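Local coordinates for SJCHGC06286 protein (Schistosoma japonicum, PDB 3QBR) that adopts a Bcl-2-like helical bundle, binds the BH3 region of Bak and probably regulates apoptosis through such BH-domain interactions, at residues 64-68 / 173-177. Numbering follows the deposited sequence.
Sequences SLLQL and LIEFS
Start with S177 at the C-terminal side of the 173-177 segment, where phi/psi has moved to -96/-7°. Its side chain takes the p rotamer, bringing OG back to its own segment, 2.9 Å from L173 O and 2.5 Å from I174 O; across the interface S64 OG lies 2.8 Å from S177 OG, a hydroxyl-to-hydroxyl hydrogen bond. Residues 64-68 are regular helix, and the backbones come closest at S64 and I174, whose CA atoms are 5.6 Å apart. The small serine side chain suits so close an approach: in the m rotamer S64 puts OG 3.3 Å from I174 CA. Q67, exposed to solvent, adds a weak hydrogen bond from NE2 to S177 O at 3.4 Å.

L68 supplies the apolar half. Set mt, it points across, and CD1 sits 3.9 Å from S177 CB, 4.3 Å from L173 CD2 and 3.7 Å from F176 CD2, meeting the F176 ring at its edge. L173, also mt, lies beside S64 and reaches L65 as well, CD1 to L65 CG being 4.2 Å.

This is close helix-to-helix packing with a serine pair beside a leucine cluster, holding the C-terminal end of this truncated chain against helix 58-79 of the Bcl-2 bundle. Helix 119-137 backs the cluster: V123 touches L68, F126 touches L65, and W119, in the NWGR sequence characteristic of BH1, packs on L173 and F176. An aromatic side chain of the bound Bak chain packs on L68, and an aromatic ring of that chain meets F176, so the contact lies beside the BH3-binding groove, where helix 172-176 meets helix 58-79, with helix 119-137 packed against the same side chains.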
ATOM      1  N   SER A  64     -11.938  -1.825   7.456  1.00 45.21           N
ATOM      2  CA  SER A  64     -10.859  -2.166   8.361  1.00 45.90           C
ATOM      3  C   SER A  64      -9.611  -1.431   7.956  1.00 49.73           C
ATOM      4  O   SER A  64      -8.941  -0.841   8.797  1.00 58.50           O
ATOM      5  CB  SER A  64     -10.585  -3.670   8.360  1.00 48.75           C
ATOM      6  OG  SER A  64     -11.601  -4.353   9.060  1.00 51.99           O
ATOM      7  N   LEU A  65      -9.287  -1.468   6.672  1.00 48.37           N
ATOM      8  CA  LEU A  65      -8.042  -0.853   6.219  1.00 50.56           C
ATOM      9  C   LEU A  65      -8.021   0.654   6.449  1.00 46.21           C
ATOM     10  O   LEU A  65      -6.964   1.234   6.690  1.00 55.69           O
ATOM     11  CB  LEU A  65      -7.805  -1.140   4.749  1.00 39.25           C
ATOM     12  CG  LEU A  65      -7.075  -2.421   4.462  1.00 38.08           C
ATOM     13  CD1 LEU A  65      -7.050  -2.573   2.966  1.00 43.35           C
ATOM     14  CD2 LEU A  65      -5.652  -2.339   5.050  1.00 37.91           C
ATOM     15  N   LEU A  66      -9.187   1.287   6.346  1.00 42.03           N
ATOM     16  CA  LEU A  66      -9.273   2.728   6.543  1.00 48.42           C
ATOM     17  C   LEU A  66      -9.014   3.006   8.009  1.00 51.12           C
ATOM     18  O   LEU A  66      -8.250   3.905   8.362  1.00 53.06           O
ATOM     19  CB  LEU A  66     -10.629   3.318   6.094  1.00 33.31           C
ATOM     20  CG  LEU A  66     -10.882   3.421   4.578  1.00 44.31           C
ATOM     21  CD1 LEU A  66     -12.350   3.617   4.295  1.00 51.41           C
ATOM     22  CD2 LEU A  66     -10.098   4.513   3.918  1.00 40.66           C
ATOM     23  N   GLN A  67      -9.637   2.221   8.871  1.00 45.19           N
ATOM     24  CA  GLN A  67      -9.373   2.393  10.283  1.00 44.98           C
ATOM     25  C   GLN A  67      -7.879   2.201  10.595  1.00 42.62           C
ATOM     26  O   GLN A  67      -7.273   3.037  11.251  1.00 47.19           O
ATOM     27  CB  GLN A  67     -10.236   1.453  11.095  1.00 37.77           C
ATOM     28  CG  GLN A  67      -9.969   1.535  12.593  1.00 44.66           C
ATOM     29  CD  GLN A  67     -10.482   0.304  13.298  1.00 52.94           C
ATOM     30  OE1 GLN A  67     -11.690   0.104  13.394  1.00 53.48           O
ATOM     31  NE2 GLN A  67      -9.565  -0.558  13.754  1.00 55.38           N
ATOM     32  N   LEU A  68      -7.293   1.132  10.063  1.00 46.11           N
ATOM     33  CA  LEU A  68      -5.930   0.717  10.377  1.00 49.76           C
ATOM     34  C   LEU A  68      -4.851   1.570   9.705  1.00 54.67           C
ATOM     35  O   LEU A  68      -3.777   1.750  10.268  1.00 58.10           O
ATOM     36  CB  LEU A  68      -5.727  -0.762  10.005  1.00 46.18           C
ATOM     37  CG  LEU A  68      -6.483  -1.835  10.799  1.00 50.56           C
ATOM     38  CD1 LEU A  68      -6.385  -3.193  10.103  1.00 45.44           C
ATOM     39  CD2 LEU A  68      -5.981  -1.951  12.221  1.00 48.00           C
ATOM     40  N   LEU A 173      -7.992  -9.208   7.975  1.00 42.66           N
ATOM     41  CA  LEU A 173      -7.980  -7.807   8.376  1.00 51.70           C
ATOM     42  C   LEU A 173      -9.220  -7.420   9.210  1.00 51.12           C
ATOM     43  O   LEU A 173      -9.137  -6.638  10.165  1.00 48.12           O
ATOM     44  CB  LEU A 173      -7.835  -6.917   7.129  1.00 41.96           C
ATOM     45  CG  LEU A 173      -6.481  -7.013   6.426  1.00 49.38           C
ATOM     46  CD1 LEU A 173      -6.599  -6.544   4.991  1.00 49.38           C
ATOM     47  CD2 LEU A 173      -5.382  -6.237   7.196  1.00 46.96           C
ATOM     48  N   ILE A 174     -10.368  -7.968   8.840  1.00 44.70           N
ATOM     49  CA  ILE A 174     -11.602  -7.605   9.507  1.00 53.01           C
ATOM     50  C   ILE A 174     -11.465  -7.892  11.002  1.00 61.43           C
ATOM     51  O   ILE A 174     -11.548  -6.989  11.839  1.00 64.02           O
ATOM     52  CB  ILE A 174     -12.790  -8.353   8.904  1.00 50.82           C
ATOM     53  CG1 ILE A 174     -12.959  -7.942   7.435  1.00 47.92           C
ATOM     54  CG2 ILE A 174     -14.044  -8.068   9.708  1.00 39.91           C
ATOM     55  CD1 ILE A 174     -13.998  -8.735   6.689  1.00 54.87           C
ATOM     56  N   GLU A 175     -11.204  -9.149  11.332  1.00 61.18           N
ATOM     57  CA  GLU A 175     -10.988  -9.538  12.718  1.00 67.61           C
ATOM     58  C   GLU A 175      -9.746  -8.880  13.327  1.00 59.22           C
ATOM     59  O   GLU A 175      -9.799  -8.392  14.444  1.00 62.40           O
ATOM     60  CB  GLU A 175     -10.884 -11.053  12.818  1.00 81.22           C
ATOM     61  CG  GLU A 175     -11.192 -11.613  14.190  1.00100.15           C
ATOM     62  CD  GLU A 175     -11.299 -13.137  14.165  1.00117.42           C
ATOM     63  OE1 GLU A 175     -11.489 -13.752  15.240  1.00121.06           O
ATOM     64  OE2 GLU A 175     -11.192 -13.723  13.062  1.00124.37           O
ATOM     65  N   PHE A 176      -8.631  -8.868  12.605  1.00 52.01           N
ATOM     66  CA  PHE A 176      -7.422  -8.227  13.124  1.00 50.90           C
ATOM     67  C   PHE A 176      -7.750  -6.886  13.764  1.00 56.54           C
ATOM     68  O   PHE A 176      -7.137  -6.479  14.755  1.00 63.88           O
ATOM     69  CB  PHE A 176      -6.393  -8.019  12.015  1.00 47.85           C
ATOM     70  CG  PHE A 176      -5.151  -7.293  12.464  1.00 54.57           C
ATOM     71  CD1 PHE A 176      -4.301  -7.855  13.410  1.00 50.12           C
ATOM     72  CD2 PHE A 176      -4.830  -6.043  11.945  1.00 56.16           C
ATOM     73  CE1 PHE A 176      -3.149  -7.177  13.832  1.00 56.55           C
ATOM     74  CE2 PHE A 176      -3.672  -5.364  12.354  1.00 53.41           C
ATOM     75  CZ  PHE A 176      -2.835  -5.930  13.305  1.00 56.65           C
ATOM     76  N   SER A 177      -8.740  -6.216  13.195  1.00 52.30           N
ATOM     77  CA  SER A 177      -9.057  -4.841  13.544  1.00 56.38           C
ATOM     78  C   SER A 177     -10.168  -4.684  14.581  1.00 56.65           C
ATOM     79  O   SER A 177     -10.426  -3.569  15.003  1.00 60.55           O
ATOM     80  CB  SER A 177      -9.453  -4.082  12.278  1.00 52.11           C
ATOM     81  OG  SER A 177     -10.612  -4.663  11.706  1.00 46.25           O
TER